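Local coordinates for uncharacterized protein (Parabacteroides merdae ATCC 43184, PDB 5BMT), which is of unknown function but is probably a lipoprotein, with an N-terminal region of an OB-fold family and an immunoglobulin-like fold, at residues Pro28-Leu34 against Phe55-Phe59; Thr44-Cys50 against Ala79-Lys85; Ser205-Pro211 against Trp224-Ser230. All coordinates share one frame. Where two conformers were deposited one is given. Residues are numbered along the deposited sequence.

Contact 1 (Pro28-Leu34 against Phe55-Phe59); sequences PLGYYPL and FTVDF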
loop_
_atom_site.group_PDB
_atom_site.type_symbol
_atom_site.label_atom_id
_atom_site.label_comp_id
_atom_site.label_asym_id
_atom_site.label_seq_id
_atom_site.Cartn_x
_atom_site.Cartn_y
_atom_site.Cartn_z
ATOM N N PRO A 28 -7.510 -7.571 -6.320
ATOM C CA PRO A 28 -7.364 -7.510 -4.852
ATOM C C PRO A 28 -6.125 -8.228 -4.376
ATOM O O PRO A 28 -5.740 -9.265 -4.937
ATOM C CB PRO A 28 -8.624 -8.217 -4.324
ATOM C CG PRO A 28 -9.539 -8.405 -5.575
ATOM C CD PRO A 28 -8.562 -8.530 -6.719
ATOM N N LEU A 29 -5.523 -7.706 -3.295
ATOM C CA LEU A 29 -4.398 -8.410 -2.676
ATOM C C LEU A 29 -4.882 -9.795 -2.167
ATOM O O LEU A 29 -5.897 -9.872 -1.479
ATOM C CB LEU A 29 -3.902 -7.569 -1.485
ATOM C CG LEU A 29 -2.727 -8.151 -0.685
ATOM C CD1 LEU A 29 -1.459 -8.261 -1.561
ATOM C CD2 LEU A 29 -2.472 -7.322 0.574
ATOM N N GLY A 30 -4.172 -10.851 -2.533
ATOM C CA GLY A 30 -4.523 -12.204 -2.096
ATOM C C GLY A 30 -5.721 -12.853 -2.760
ATOM O O GLY A 30 -6.113 -13.945 -2.357
ATOM N N TYR A 31 -6.270 -12.249 -3.843
ATOM C CA TYR A 31 -7.419 -12.815 -4.523
ATOM C C TYR A 31 -7.231 -12.755 -6.021
ATOM O O TYR A 31 -6.293 -12.132 -6.512
ATOM C CB TYR A 31 -8.721 -12.054 -4.123
ATOM C CG TYR A 31 -9.960 -12.913 -4.175
ATOM C CD1 TYR A 31 -10.284 -13.761 -3.121
ATOM C CD2 TYR A 31 -10.823 -12.871 -5.267
ATOM C CE1 TYR A 31 -11.421 -14.567 -3.160
ATOM C CE2 TYR A 31 -11.963 -13.682 -5.323
ATOM C CZ TYR A 31 -12.268 -14.511 -4.251
ATOM O OH TYR A 31 -13.389 -15.290 -4.266
ATOM N N TYR A 32 -8.126 -13.406 -6.738
ATOM C CA TYR A 32 -8.156 -13.367 -8.191
ATOM C C TYR A 32 -8.672 -12.038 -8.709
ATOM O O TYR A 32 -9.418 -11.357 -7.988
ATOM C CB TYR A 32 -9.150 -14.429 -8.668
ATOM C CG TYR A 32 -8.698 -15.840 -8.441
ATOM C CD1 TYR A 32 -7.640 -16.378 -9.167
ATOM C CD2 TYR A 32 -9.356 -16.660 -7.535
ATOM C CE1 TYR A 32 -7.265 -17.715 -9.015
ATOM C CE2 TYR A 32 -8.986 -17.993 -7.372
ATOM C CZ TYR A 32 -7.954 -18.520 -8.124
ATOM O OH TYR A 32 -7.584 -19.832 -7.941
ATOM N N PRO A 33 -8.418 -11.727 -9.996
ATOM C CA PRO A 33 -9.015 -10.505 -10.575
ATOM C C PRO A 33 -10.530 -10.649 -10.640
ATOM O O PRO A 33 -11.058 -11.744 -10.875
ATOM C CB PRO A 33 -8.417 -10.430 -11.992
ATOM C CG PRO A 33 -7.157 -11.292 -11.927
ATOM C CD PRO A 33 -7.555 -12.420 -10.971
ATOM N N LEU A 34 -11.225 -9.520 -10.433
ATOM C CA LEU A 34 -12.680 -9.490 -10.412
ATOM C C LEU A 34 -13.250 -8.477 -11.347
ATOM O O LEU A 34 -12.732 -7.371 -11.441
ATOM C CB LEU A 34 -13.166 -9.113 -9.001
ATOM C CG LEU A 34 -12.612 -9.974 -7.855
ATOM C CD1 LEU A 34 -13.076 -9.415 -6.536
ATOM C CD2 LEU A 34 -13.037 -11.427 -8.016
ATOM N N PHE A 55 -16.343 -7.524 -1.439
ATOM C CA PHE A 55 -16.942 -8.229 -2.553
ATOM C C PHE A 55 -17.342 -9.645 -2.208
ATOM O O PHE A 55 -16.858 -10.225 -1.228
ATOM C CB PHE A 55 -15.913 -8.281 -3.718
ATOM C CG PHE A 55 -14.533 -8.781 -3.343
ATOM C CD1 PHE A 55 -14.235 -10.148 -3.356
ATOM C CD2 PHE A 55 -13.532 -7.890 -2.966
ATOM C CE1 PHE A 55 -12.945 -10.594 -3.033
ATOM C CE2 PHE A 55 -12.272 -8.348 -2.592
ATOM C CZ PHE A 55 -11.986 -9.691 -2.645
ATOM N N THR A 56 -18.195 -10.205 -3.067
ATOM C CA THR A 56 -18.642 -11.588 -2.974
ATOM C C THR A 56 -18.687 -12.180 -4.374
ATOM O O THR A 56 -19.121 -11.506 -5.320
ATOM C CB THR A 56 -20.005 -11.675 -2.285
ATOM O OG1 THR A 56 -19.990 -10.890 -1.093
ATOM C CG2 THR A 56 -20.410 -13.102 -1.969
ATOM N N VAL A 57 -18.241 -13.430 -4.497
ATOM C CA VAL A 57 -18.251 -14.182 -5.749
ATOM C C VAL A 57 -19.255 -15.319 -5.611
ATOM O O VAL A 57 -19.179 -16.084 -4.640
ATOM C CB VAL A 57 -16.849 -14.734 -6.106
ATOM C CG1 VAL A 57 -16.902 -15.656 -7.334
ATOM C CG2 VAL A 57 -15.851 -13.594 -6.315
ATOM N N ASP A 58 -20.160 -15.462 -6.598
ATOM C CA ASP A 58 -21.081 -16.600 -6.687
ATOM C C ASP A 58 -20.427 -17.577 -7.650
ATOM O O ASP A 58 -20.486 -17.389 -8.859
ATOM C CB ASP A 58 -22.466 -16.130 -7.174
ATOM C CG ASP A 58 -23.508 -17.247 -7.297
ATOM O OD1 ASP A 58 -23.163 -18.427 -7.016
ATOM O OD2 ASP A 58 -24.643 -16.950 -7.726
ATOM N N PHE A 59 -19.749 -18.593 -7.112
ATOM C CA PHE A 59 -19.020 -19.565 -7.923
ATOM C C PHE A 59 -19.935 -20.423 -8.803
ATOM O O PHE A 59 -19.459 -20.980 -9.798
ATOM C CB PHE A 59 -18.168 -20.466 -6.997
ATOM C CG PHE A 59 -17.012 -19.698 -6.399
ATOM C CD1 PHE A 59 -15.864 -19.453 -7.137
ATOM C CD2 PHE A 59 -17.084 -19.198 -5.097
ATOM C CE1 PHE A 59 -14.820 -18.673 -6.605
ATOM C CE2 PHE A 59 -16.042 -18.441 -4.564
ATOM C CZ PHE A 59 -14.924 -18.162 -5.328
#

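Contact 2 (Thr44-Cys50 against Ala79-Lys85); sequences TYRAGDC and ASSPLAK. With EDO (1,2-ethanediol), chain F.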
loop_
_atom_site.group_PDB
_atom_site.type_symbol
_atom_site.label_atom_id
_atom_site.label_comp_id
_atom_site.label_asym_id
_atom_site.label_seq_id
_atom_site.Cartn_x
_atom_site.Cartn_y
_atom_site.Cartn_z
ATOM N N THR A 44 -16.023 7.755 -10.205
ATOM C CA THR A 44 -15.147 8.032 -9.050
ATOM C C THR A 44 -13.754 7.417 -9.294
ATOM O O THR A 44 -12.772 7.848 -8.700
ATOM C CB THR A 44 -15.772 7.380 -7.791
ATOM O OG1 THR A 44 -17.041 7.996 -7.530
ATOM C CG2 THR A 44 -14.892 7.504 -6.549
ATOM N N TYR A 45 -13.678 6.360 -10.115
ATOM C CA TYR A 45 -12.440 5.594 -10.266
ATOM C C TYR A 45 -11.750 5.732 -11.603
ATOM O O TYR A 45 -12.378 6.001 -12.644
ATOM C CB TYR A 45 -12.758 4.100 -10.068
ATOM C CG TYR A 45 -13.439 3.811 -8.754
ATOM C CD1 TYR A 45 -12.796 4.062 -7.544
ATOM C CD2 TYR A 45 -14.760 3.377 -8.714
ATOM C CE1 TYR A 45 -13.448 3.878 -6.329
ATOM C CE2 TYR A 45 -15.421 3.169 -7.503
ATOM C CZ TYR A 45 -14.756 3.424 -6.311
ATOM O OH TYR A 45 -15.408 3.258 -5.120
ATOM N N ARG A 46 -10.427 5.533 -11.565
ATOM C CA ARG A 46 -9.684 5.438 -12.798
ATOM C C ARG A 46 -8.580 4.402 -12.615
ATOM O O ARG A 46 -8.170 4.070 -11.493
ATOM C CB ARG A 46 -9.192 6.778 -13.348
ATOM C CG ARG A 46 -8.073 7.467 -12.595
ATOM C CD ARG A 46 -7.719 8.796 -13.256
ATOM N NE ARG A 46 -6.911 8.627 -14.469
ATOM C CZ ARG A 46 -6.541 9.613 -15.284
ATOM N NH1 ARG A 46 -6.908 10.863 -15.035
ATOM N NH2 ARG A 46 -5.808 9.354 -16.358
ATOM N N ALA A 47 -8.152 3.840 -13.743
ATOM C CA ALA A 47 -7.119 2.803 -13.717
ATOM C C ALA A 47 -5.891 3.329 -12.968
ATOM O O ALA A 47 -5.482 4.488 -13.151
ATOM C CB ALA A 47 -6.743 2.436 -15.154
ATOM N N GLY A 48 -5.372 2.488 -12.093
ATOM C CA GLY A 48 -4.237 2.815 -11.236
ATOM C C GLY A 48 -4.634 3.177 -9.823
ATOM O O GLY A 48 -3.771 3.233 -8.945
ATOM N N ASP A 49 -5.918 3.458 -9.586
ATOM C CA ASP A 49 -6.378 3.775 -8.239
ATOM C C ASP A 49 -6.333 2.560 -7.351
ATOM O O ASP A 49 -6.558 1.435 -7.794
ATOM C CB ASP A 49 -7.849 4.247 -8.265
ATOM C CG ASP A 49 -8.084 5.656 -8.782
ATOM O OD1 ASP A 49 -7.101 6.397 -8.967
ATOM O OD2 ASP A 49 -9.264 6.028 -8.980
ATOM N N CYS A 50 -6.110 2.801 -6.067
ATOM C CA CYS A 50 -6.208 1.775 -5.035
ATOM C C CYS A 50 -7.435 2.039 -4.223
ATOM O O CYS A 50 -7.763 3.198 -3.938
ATOM C CB CYS A 50 -4.982 1.791 -4.140
ATOM S SG CYS A 50 -3.489 1.207 -4.956
ATOM N N ALA A 79 -16.668 -0.312 -3.263
ATOM C CA ALA A 79 -15.332 0.034 -2.842
ATOM C C ALA A 79 -15.323 1.407 -2.196
ATOM O O ALA A 79 -16.208 2.234 -2.424
ATOM C CB ALA A 79 -14.402 0.020 -4.054
ATOM N N SER A 80 -14.273 1.663 -1.428
ATOM C CA SER A 80 -14.067 2.980 -0.838
ATOM C C SER A 80 -13.722 4.001 -1.911
ATOM O O SER A 80 -13.510 3.647 -3.073
ATOM C CB SER A 80 -12.850 2.893 0.092
ATOM O OG SER A 80 -11.627 2.713 -0.635
ATOM N N SER A 81 -13.576 5.268 -1.504
ATOM C CA SER A 81 -13.015 6.293 -2.368
ATOM C C SER A 81 -11.552 5.908 -2.645
ATOM O O SER A 81 -10.961 5.187 -1.818
ATOM C CB SER A 81 -13.078 7.659 -1.689
ATOM O OG SER A 81 -14.419 8.096 -1.540
ATOM N N PRO A 82 -10.938 6.318 -3.762
ATOM C CA PRO A 82 -9.530 5.968 -3.991
ATOM C C PRO A 82 -8.616 6.493 -2.887
ATOM O O PRO A 82 -8.822 7.603 -2.353
ATOM C CB PRO A 82 -9.176 6.711 -5.295
ATOM C CG PRO A 82 -10.477 6.955 -5.961
ATOM C CD PRO A 82 -11.466 7.157 -4.865
ATOM N N LEU A 83 -7.595 5.714 -2.587
ATOM C CA LEU A 83 -6.611 6.160 -1.608
ATOM C C LEU A 83 -5.807 7.314 -2.157
ATOM O O LEU A 83 -5.546 7.390 -3.361
ATOM C CB LEU A 83 -5.659 5.031 -1.226
ATOM C CG LEU A 83 -6.266 3.756 -0.694
ATOM C CD1 LEU A 83 -5.145 2.768 -0.266
ATOM C CD2 LEU A 83 -7.292 4.043 0.422
ATOM N N ALA A 84 -5.342 8.194 -1.258
ATOM C CA ALA A 84 -4.437 9.253 -1.656
ATOM C C ALA A 84 -3.138 8.625 -2.190
ATOM O O ALA A 84 -2.665 7.624 -1.621
ATOM C CB ALA A 84 -4.146 10.142 -0.453
ATOM N N LYS A 85 -2.596 9.196 -3.271
ATOM C CA LYS A 85 -1.436 8.682 -4.000
ATOM C C LYS A 85 -0.172 9.478 -3.756
ATOM O O LYS A 85 -0.182 10.716 -3.830
ATOM C CB LYS A 85 -1.716 8.787 -5.524
ATOM C CG LYS A 85 -3.010 8.178 -5.954
ATOM C CD LYS A 85 -3.284 8.490 -7.426
ATOM C CE LYS A 85 -4.403 7.605 -7.908
ATOM N NZ LYS A 85 -5.713 8.103 -7.410
HETATM C C1 EDO F . -14.401 3.305 -14.083
HETATM O O1 EDO F . -15.047 3.491 -15.343
HETATM C C2 EDO F . -12.884 3.137 -14.327
HETATM O O2 EDO F . -12.411 4.332 -14.889
HETATM O O HOH W 1 -17.939 1.743 -4.893
HETATM O O HOH W 2 -5.289 5.529 -5.358
#

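Contact 3 (Ser205-Pro211 against Trp224-Ser230); sequences SYRVKYP and WGYSKIS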
loop_
_atom_site.group_PDB
_atom_site.type_symbol
_atom_site.label_atom_id
_atom_site.label_comp_id
_atom_site.label_asym_id
_atom_site.label_seq_id
_atom_site.Cartn_x
_atom_site.Cartn_y
_atom_site.Cartn_z
ATOM N N SER A 205 12.450 -8.639 0.353
ATOM C CA SER A 205 11.962 -8.418 1.716
ATOM C C SER A 205 12.195 -6.976 2.076
ATOM O O SER A 205 13.293 -6.450 1.839
ATOM C CB SER A 205 12.692 -9.313 2.715
ATOM O OG SER A 205 12.447 -10.687 2.484
ATOM N N TYR A 206 11.191 -6.325 2.650
ATOM C CA TYR A 206 11.385 -4.940 3.068
ATOM C C TYR A 206 10.568 -4.638 4.316
ATOM O O TYR A 206 9.670 -5.398 4.696
ATOM C CB TYR A 206 11.034 -3.953 1.936
ATOM C CG TYR A 206 9.542 -3.788 1.717
ATOM C CD1 TYR A 206 8.839 -4.643 0.866
ATOM C CD2 TYR A 206 8.835 -2.764 2.343
ATOM C CE1 TYR A 206 7.455 -4.518 0.696
ATOM C CE2 TYR A 206 7.465 -2.577 2.117
ATOM C CZ TYR A 206 6.768 -3.490 1.336
ATOM O OH TYR A 206 5.405 -3.363 1.212
ATOM N N ARG A 207 10.891 -3.529 4.957
ATOM C CA ARG A 207 10.100 -3.053 6.076
ATOM C C ARG A 207 10.003 -1.545 5.974
ATOM O O ARG A 207 10.783 -0.937 5.233
ATOM C CB ARG A 207 10.691 -3.484 7.411
ATOM C CG ARG A 207 12.076 -2.899 7.591
ATOM C CD ARG A 207 12.648 -3.390 8.881
ATOM N NE ARG A 207 13.962 -2.809 9.108
ATOM C CZ ARG A 207 14.599 -2.890 10.268
ATOM N NH1 ARG A 207 14.026 -3.481 11.306
ATOM N NH2 ARG A 207 15.793 -2.343 10.413
ATOM N N VAL A 208 9.091 -0.945 6.737
ATOM C CA VAL A 208 8.896 0.500 6.730
ATOM C C VAL A 208 9.193 1.031 8.114
ATOM O O VAL A 208 8.566 0.585 9.079
ATOM C CB VAL A 208 7.471 0.889 6.275
ATOM C CG1 VAL A 208 7.288 2.415 6.299
ATOM C CG2 VAL A 208 7.183 0.362 4.872
ATOM N N LYS A 209 10.136 2.002 8.205
ATOM C CA LYS A 209 10.430 2.647 9.465
ATOM C C LYS A 209 9.654 3.968 9.553
ATOM O O LYS A 209 9.293 4.580 8.538
ATOM C CB LYS A 209 11.924 2.820 9.649
ATOM C CG LYS A 209 12.602 3.928 8.929
ATOM C CD LYS A 209 14.008 4.087 9.589
ATOM C CE LYS A 209 14.565 5.479 9.443
ATOM N NZ LYS A 209 15.945 5.477 8.884
ATOM N N TYR A 210 9.344 4.384 10.767
ATOM C CA TYR A 210 8.568 5.590 10.963
ATOM C C TYR A 210 8.954 6.251 12.286
ATOM O O TYR A 210 9.422 5.563 13.191
ATOM C CB TYR A 210 7.043 5.253 10.968
ATOM C CG TYR A 210 6.651 4.197 11.988
ATOM C CD1 TYR A 210 6.346 4.547 13.300
ATOM C CD2 TYR A 210 6.592 2.852 11.640
ATOM C CE1 TYR A 210 5.986 3.582 14.239
ATOM C CE2 TYR A 210 6.237 1.873 12.569
ATOM C CZ TYR A 210 5.929 2.246 13.870
ATOM O OH TYR A 210 5.565 1.305 14.809
ATOM N N PRO A 211 8.722 7.555 12.442
ATOM C CA PRO A 211 9.094 8.216 13.715
ATOM C C PRO A 211 8.180 7.772 14.859
ATOM O O PRO A 211 6.957 7.853 14.763
ATOM C CB PRO A 211 8.905 9.712 13.415
ATOM C CG PRO A 211 8.923 9.826 11.936
ATOM C CD PRO A 211 8.276 8.534 11.435
ATOM N N TRP A 224 12.709 5.432 16.375
ATOM C CA TRP A 224 11.949 4.950 15.217
ATOM C C TRP A 224 11.295 3.628 15.510
ATOM O O TRP A 224 11.841 2.804 16.269
ATOM C CB TRP A 224 12.915 4.754 14.030
ATOM C CG TRP A 224 13.668 5.993 13.643
ATOM C CD1 TRP A 224 14.802 6.488 14.229
ATOM C CD2 TRP A 224 13.280 6.938 12.647
ATOM N NE1 TRP A 224 15.189 7.648 13.595
ATOM C CE2 TRP A 224 14.275 7.941 12.612
ATOM C CE3 TRP A 224 12.217 6.996 11.721
ATOM C CZ2 TRP A 224 14.210 9.018 11.724
ATOM C CZ3 TRP A 224 12.158 8.068 10.844
ATOM C CH2 TRP A 224 13.146 9.059 10.851
ATOM N N GLY A 225 10.149 3.429 14.878
ATOM C CA GLY A 225 9.432 2.161 14.907
ATOM C C GLY A 225 9.599 1.500 13.555
ATOM O O GLY A 225 9.954 2.162 12.566
ATOM N N TYR A 226 9.313 0.193 13.475
ATOM C CA TYR A 226 9.458 -0.553 12.231
ATOM C C TYR A 226 8.274 -1.458 12.050
ATOM O O TYR A 226 7.832 -2.125 13.014
ATOM C CB TYR A 226 10.756 -1.415 12.251
ATOM C CG TYR A 226 12.018 -0.591 12.411
ATOM C CD1 TYR A 226 12.461 -0.190 13.671
ATOM C CD2 TYR A 226 12.757 -0.192 11.299
ATOM C CE1 TYR A 226 13.587 0.628 13.822
ATOM C CE2 TYR A 226 13.919 0.578 11.441
ATOM C CZ TYR A 226 14.315 1.001 12.702
ATOM O OH TYR A 226 15.436 1.785 12.851
ATOM N N SER A 227 7.793 -1.528 10.829
ATOM C CA SER A 227 6.727 -2.469 10.491
ATOM C C SER A 227 7.261 -3.890 10.524
ATOM O O SER A 227 8.473 -4.111 10.563
ATOM C CB SER A 227 6.238 -2.183 9.064
ATOM O OG SER A 227 7.157 -2.629 8.066
ATOM N N LYS A 228 6.351 -4.854 10.417
ATOM C CA LYS A 228 6.744 -6.222 10.167
ATOM C C LYS A 228 7.379 -6.286 8.780
ATOM O O LYS A 228 7.193 -5.369 7.955
ATOM C CB LYS A 228 5.513 -7.145 10.184
ATOM C CG LYS A 228 4.858 -7.282 11.529
ATOM C CD LYS A 228 3.919 -8.492 11.552
ATOM C CE LYS A 228 2.603 -8.303 10.822
ATOM N NZ LYS A 228 1.958 -9.608 10.518
ATOM N N ILE A 229 8.104 -7.366 8.502
ATOM C CA ILE A 229 8.676 -7.549 7.187
ATOM C C ILE A 229 7.567 -7.923 6.185
ATOM O O ILE A 229 6.670 -8.731 6.476
ATOM C CB ILE A 229 9.791 -8.617 7.252
ATOM C CG1 ILE A 229 10.977 -8.092 8.107
ATOM C CG2 ILE A 229 10.247 -9.080 5.835
ATOM C CD1 ILE A 229 11.910 -9.211 8.637
ATOM N N SER A 230 7.624 -7.297 5.011
ATOM C CA SER A 230 6.710 -7.568 3.903
ATOM C C SER A 230 7.515 -8.157 2.767
ATOM O O SER A 230 8.695 -7.829 2.626
ATOM C CB SER A 230 6.020 -6.284 3.458
ATOM O OG SER A 230 5.478 -5.552 4.540
HETATM O O HOH W 3 5.436 -1.350 14.017
#

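Contact 1 (Pro28-Leu34 against Phe55-Phe59)
Residues Pro28-Leu34 lead from strand 24-28 to strand 34-35 through a type II beta turn, Pro28 to Tyr31. The turn is closed by Tyr31 N to Pro28 O at 3.2 Å. Gly30 has phi 75°, a value that favours glycine. Residues Phe55-Phe59 run from strand 50-57 into the loop after it. The two backbones stay well apart: the nearest CA atoms, those of Leu34 and Val57, are 8.6 Å from each other. Side chains fill the gap.

Phe55 is the centre of the contact. Leu34 CD1 sits over one face of its ring, 3.5 Å from the centroid and 16° off the normal, a CH-pi contact. The edge of Phe55 points at the face of Tyr31 in a T-shaped pair, with centroids 5.1 Å apart and planes at 60°. Pro28 adds a looser apolar contact, Pro28 CG to Phe55 CZ at 4.0 Å. Val57 packs beside these groups; Val57 CG2 is 3.9 Å from Leu34 CD2 and 3.6 Å from Tyr31 OH. At the exposed end, Tyr31 OH is 3.4 Å from Phe59 CZ, at the ring edge. Phe59 also makes an edge-to-face pair with Tyr73 of strand 73-79, and Leu10 of strand 10-18 touches both Tyr31 and Phe55.

The contact is therefore apolar and aromatic, without hydrogen bonds between the segments. It packs the connection between strands 24-28 and 34-35 against strand 50-57 within the OB-family region. Its cohesion comes from ring packing and buried aliphatic groups.

Contact 2 (Thr44-Cys50 against Ala79-Lys85)
Asp49, a buried carboxylate, works in two directions. Asp49 OD2 accepts from Arg46 N at 2.9 Å within a type II turn, Arg46 to Asp49. Asp49 OD1 forms a salt bridge with Lys85 NZ at 2.7 Å. Gly48, at phi 101°, suits this turn. Tyr45 reaches the opposite backbone: Tyr45 OH donates to Ser80 O at 2.8 Å, and water 1 links Tyr45 OH (3.0 Å) to Ala79 N (2.9 Å). Pro82 wedges between Tyr45 and Asp49, with Pro82 CG 4.0 Å from Tyr45 CD1 and 3.4 Å from Asp49 OD2. Leu83 N donates to Cys50 O at 2.9 Å. Water 2 bridges Cys50 N (2.9 Å) and Leu83 O (2.7 Å). An ethanediol, probably from crystallisation, donates from O2 to Tyr45 O at 2.8 Å. Segment 79-85 connects strand 73-79 of one sheet to strand 85-89 of the larger one. The contact fastens it to the 44-50 loop that leads into strand 50-57, consistent with a connection between an OB-like domain and the following beta domain.

Contact 3 (Ser205-Pro211 against Trp224-Ser230)
These segments are the two arms of an antiparallel beta hairpin, strands 203-214 and 221-233, with the second arm interrupted by a local break. The short strand axes approach to 4.5 Å at 152°. Two regular hydrogen-bonded pairs flank the break. At one, Tyr206 N donates to Ser230 O at 2.9 Å and Ser230 N to Tyr206 O at 2.8 Å. At the other, Tyr210 N donates to Gly225 O at 2.9 Å and Gly225 N to Tyr210 O at 2.8 Å.

The register shifts by one residue between them. Ser227 N still donates to Val208 O at 2.9 Å, but Val208 N is satisfied by a side chain, Ser227 OG, at 2.9 Å. Ser227 OG in turn donates to Lys228 O at 2.7 Å. Beyond the hairpin, Lys228 N is hydrogen-bonded to Glu108 OE2, Tyr206 OH to Ser109 OG, Ser230 OG to Ser109 O, and Arg207 NE to Thr158 OG1. Strand 153-167 pairs with the other edge of strand 203-214.

Lys209 and Tyr226 share one face of the sheet. Arg207 CZ is 3.4 Å from Tyr226 CD2, which lies over the guanidinium face. Lys209 CE lies 3.7 Å from the centroid of the Trp224 six-membered ring, and Lys209 NZ makes a cation-pi contact with it at 4.7 Å. Tyr206, Tyr210 and Ser230 lie on the other face. There the Tyr210 ring covers Gly225, whose CA is 3.9 Å from the centroid. An ideal CB on Gly225 would clash with Tyr210 CZ. Water 3 donates to Tyr226 O at 2.7 Å and lies 2.8 Å from Tyr210 OH.

Contacts 1 and 2 belong to the N-terminal part of the chain, and their segments alternate along the sequence. Strand 50-57 ties them together: contact 2 includes its first residue, contact 1 the later part of the strand. Their centres are about 17 Å apart. Contact 2 also takes in the passage to the larger mixed sheet, whose first strand in chain order is 85-89. Contact 3 comes later, in a hairpin of that sheet. Its centre lies about 28 Å and 25 Å from the centres of contacts 1 and 2, across the chain's centre from both. Contact 1 packs a loop on the N-terminal sheet, contact 3 pairs two strands of the larger one, and contact 2 lies where the chain passes between them.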